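Local coordinates for protein probable phospholipase A2 homolog 2 (Oryza sativa, PDB 2WG7) that probably catalyses the calcium-dependent hydrolysis of the 2-acyl ester of membrane phospholipids, releasing a lysophospholipid and a free fatty acid, at residues 36-41 and 51-56. Sequence-based numbering, arbitrary orientation.
Sequences YGKYCG and RPCDAL. With CA (calcium ion), chain C.
Leu56 lays its CD2 methyl over one face of the Tyr36 ring, 4.0 Å from the centroid and offset toward the rim, a CH-pi contact; at the edge, Asp54 OD1 lies in the ring plane near CE2, carboxylate and ring planes 34° apart. A chi1 of 175°, setting CG opposite the main-chain N, carries the ring to the start of helix 55-68, where Tyr36 OH gives a short 2.5 Å hydrogen bond to the syn lone pair of Asp54 OD2. Aspartate suits this N-cap: OD1 caps the helix, while OD2 is also hydrogen-bonded to Thr94 OG1. A phenylalanine at Tyr36 lacks the hydroxyl, and OD2, left with Thr94, would probably be freer to turn. Tyr39 brings an apolar ring edge to Pro52 and a hydroxyl to Glu50 O, its hydrogen-bond partner. Long, extended Lys38 carries NZ past Cys53 to Arg51 O (2.9 Å) and a salt bridge with Glu50 OE1. Gly37 suits its positive phi, and its missing side chain leaves room for Cys53, disulfide-linked to Cys23. Tyr39 O, Gly41 O and Tyr44 O form the calcium-binding loop of secreted phospholipases A2; both carboxylate oxygens of Asp64, beside predicted active-site His63 in helix 55-68, and two waters complete the site.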
loop_
_atom_site.group_PDB
_atom_site.type_symbol
_atom_site.label_atom_id
_atom_site.label_comp_id
_atom_site.label_asym_id
_atom_site.label_seq_id
_atom_site.Cartn_x
_atom_site.Cartn_y
_atom_site.Cartn_z
ATOM N N TYR A 36 0.629 -0.100 -8.222
ATOM C CA TYR A 36 1.469 1.064 -8.501
ATOM C C TYR A 36 2.816 0.865 -7.817
ATOM O O TYR A 36 2.867 0.578 -6.626
ATOM C CB TYR A 36 0.758 2.323 -7.976
ATOM C CG TYR A 36 1.522 3.627 -8.075
ATOM C CD1 TYR A 36 1.145 4.602 -9.001
ATOM C CD2 TYR A 36 2.600 3.905 -7.222
ATOM C CE1 TYR A 36 1.824 5.809 -9.091
ATOM C CE2 TYR A 36 3.300 5.111 -7.311
ATOM C CZ TYR A 36 2.900 6.058 -8.244
ATOM O OH TYR A 36 3.562 7.262 -8.339
ATOM N N GLY A 37 3.903 1.018 -8.572
ATOM C CA GLY A 37 5.241 0.715 -8.057
ATOM C C GLY A 37 5.346 -0.772 -7.748
ATOM O O GLY A 37 4.768 -1.595 -8.456
ATOM N N LYS A 38 6.075 -1.106 -6.687
ATOM C CA LYS A 38 6.241 -2.489 -6.249
ATOM C C LYS A 38 5.383 -2.815 -5.017
ATOM O O LYS A 38 5.200 -3.989 -4.683
ATOM C CB LYS A 38 7.716 -2.786 -5.934
ATOM C CG LYS A 38 8.686 -2.606 -7.092
ATOM C CD LYS A 38 10.141 -2.808 -6.610
ATOM C CE LYS A 38 11.149 -2.447 -7.691
ATOM N NZ LYS A 38 12.548 -2.399 -7.152
ATOM N N TYR A 39 4.855 -1.777 -4.362
ATOM C CA TYR A 39 4.189 -1.916 -3.057
ATOM C C TYR A 39 2.753 -1.365 -2.950
ATOM O O TYR A 39 2.003 -1.785 -2.072
ATOM C CB TYR A 39 5.043 -1.281 -1.945
ATOM C CG TYR A 39 6.410 -1.925 -1.741
ATOM C CD1 TYR A 39 7.534 -1.434 -2.399
ATOM C CD2 TYR A 39 6.569 -3.014 -0.878
ATOM C CE1 TYR A 39 8.805 -2.014 -2.203
ATOM C CE2 TYR A 39 7.831 -3.607 -0.672
ATOM C CZ TYR A 39 8.939 -3.100 -1.341
ATOM O OH TYR A 39 10.176 -3.671 -1.153
ATOM N N CYS A 40 2.382 -0.398 -3.785
ATOM C CA CYS A 40 1.065 0.229 -3.644
ATOM C C CYS A 40 -0.024 -0.615 -4.284
ATOM O O CYS A 40 -0.021 -0.833 -5.494
ATOM C CB CYS A 40 1.039 1.654 -4.215
ATOM S SG CYS A 40 1.968 2.893 -3.287
ATOM N N GLY A 41 -0.946 -1.097 -3.458
ATOM C CA GLY A 41 -2.065 -1.906 -3.932
ATOM C C GLY A 41 -2.437 -2.967 -2.915
ATOM O O GLY A 41 -1.599 -3.404 -2.121
ATOM N N ARG A 51 13.816 -2.002 -3.605
ATOM C CA ARG A 51 13.688 -0.582 -3.327
ATOM C C ARG A 51 12.415 -0.016 -3.975
ATOM O O ARG A 51 12.042 -0.417 -5.089
ATOM C CB ARG A 51 14.950 0.177 -3.751
ATOM C CG ARG A 51 15.059 0.433 -5.224
ATOM C CD ARG A 51 15.005 1.916 -5.505
ATOM N NE ARG A 51 16.317 2.571 -5.532
ATOM C CZ ARG A 51 17.493 1.964 -5.707
ATOM N NH1 ARG A 51 18.608 2.688 -5.719
ATOM N NH2 ARG A 51 17.570 0.647 -5.876
ATOM N N PRO A 52 11.727 0.895 -3.265
ATOM C CA PRO A 52 10.486 1.464 -3.794
ATOM C C PRO A 52 10.764 2.326 -5.024
ATOM O O PRO A 52 11.878 2.832 -5.189
ATOM C CB PRO A 52 9.961 2.308 -2.624
ATOM C CG PRO A 52 11.189 2.642 -1.812
ATOM C CD PRO A 52 12.071 1.441 -1.936
ATOM N N CYS A 53 9.757 2.482 -5.881
ATOM C CA CYS A 53 9.926 3.138 -7.179
ATOM C C CYS A 53 9.898 4.671 -7.128
ATOM O O CYS A 53 10.429 5.336 -8.027
ATOM C CB CYS A 53 8.866 2.625 -8.158
ATOM S SG CYS A 53 8.902 0.848 -8.349
ATOM N N ASP A 54 9.246 5.211 -6.100
ATOM C CA ASP A 54 9.159 6.658 -5.861
ATOM C C ASP A 54 8.702 6.916 -4.426
ATOM O O ASP A 54 8.619 5.975 -3.626
ATOM C CB ASP A 54 8.275 7.386 -6.916
ATOM C CG ASP A 54 6.785 7.003 -6.855
ATOM O OD1 ASP A 54 6.358 6.227 -5.972
ATOM O OD2 ASP A 54 6.022 7.501 -7.723
ATOM N N ALA A 55 8.429 8.180 -4.095
ATOM C CA ALA A 55 8.003 8.562 -2.745
ATOM C C ALA A 55 6.688 7.898 -2.325
ATOM O O ALA A 55 6.543 7.431 -1.188
ATOM C CB ALA A 55 7.898 10.096 -2.625
ATOM N N LEU A 56 5.728 7.853 -3.245
ATOM C CA LEU A 56 4.446 7.209 -2.964
ATOM C C LEU A 56 4.615 5.719 -2.692
ATOM O O LEU A 56 4.048 5.196 -1.735
ATOM C CB LEU A 56 3.451 7.436 -4.110
ATOM C CG LEU A 56 2.022 6.899 -3.928
ATOM C CD1 LEU A 56 1.374 7.351 -2.603
ATOM C CD2 LEU A 56 1.153 7.290 -5.132
HETATM CA CA CA C . 0.624 -3.324 -0.974
HETATM O O HOH W 1 -0.537 -0.913 -0.340
HETATM O O HOH W 2 -0.276 -5.313 0.062
#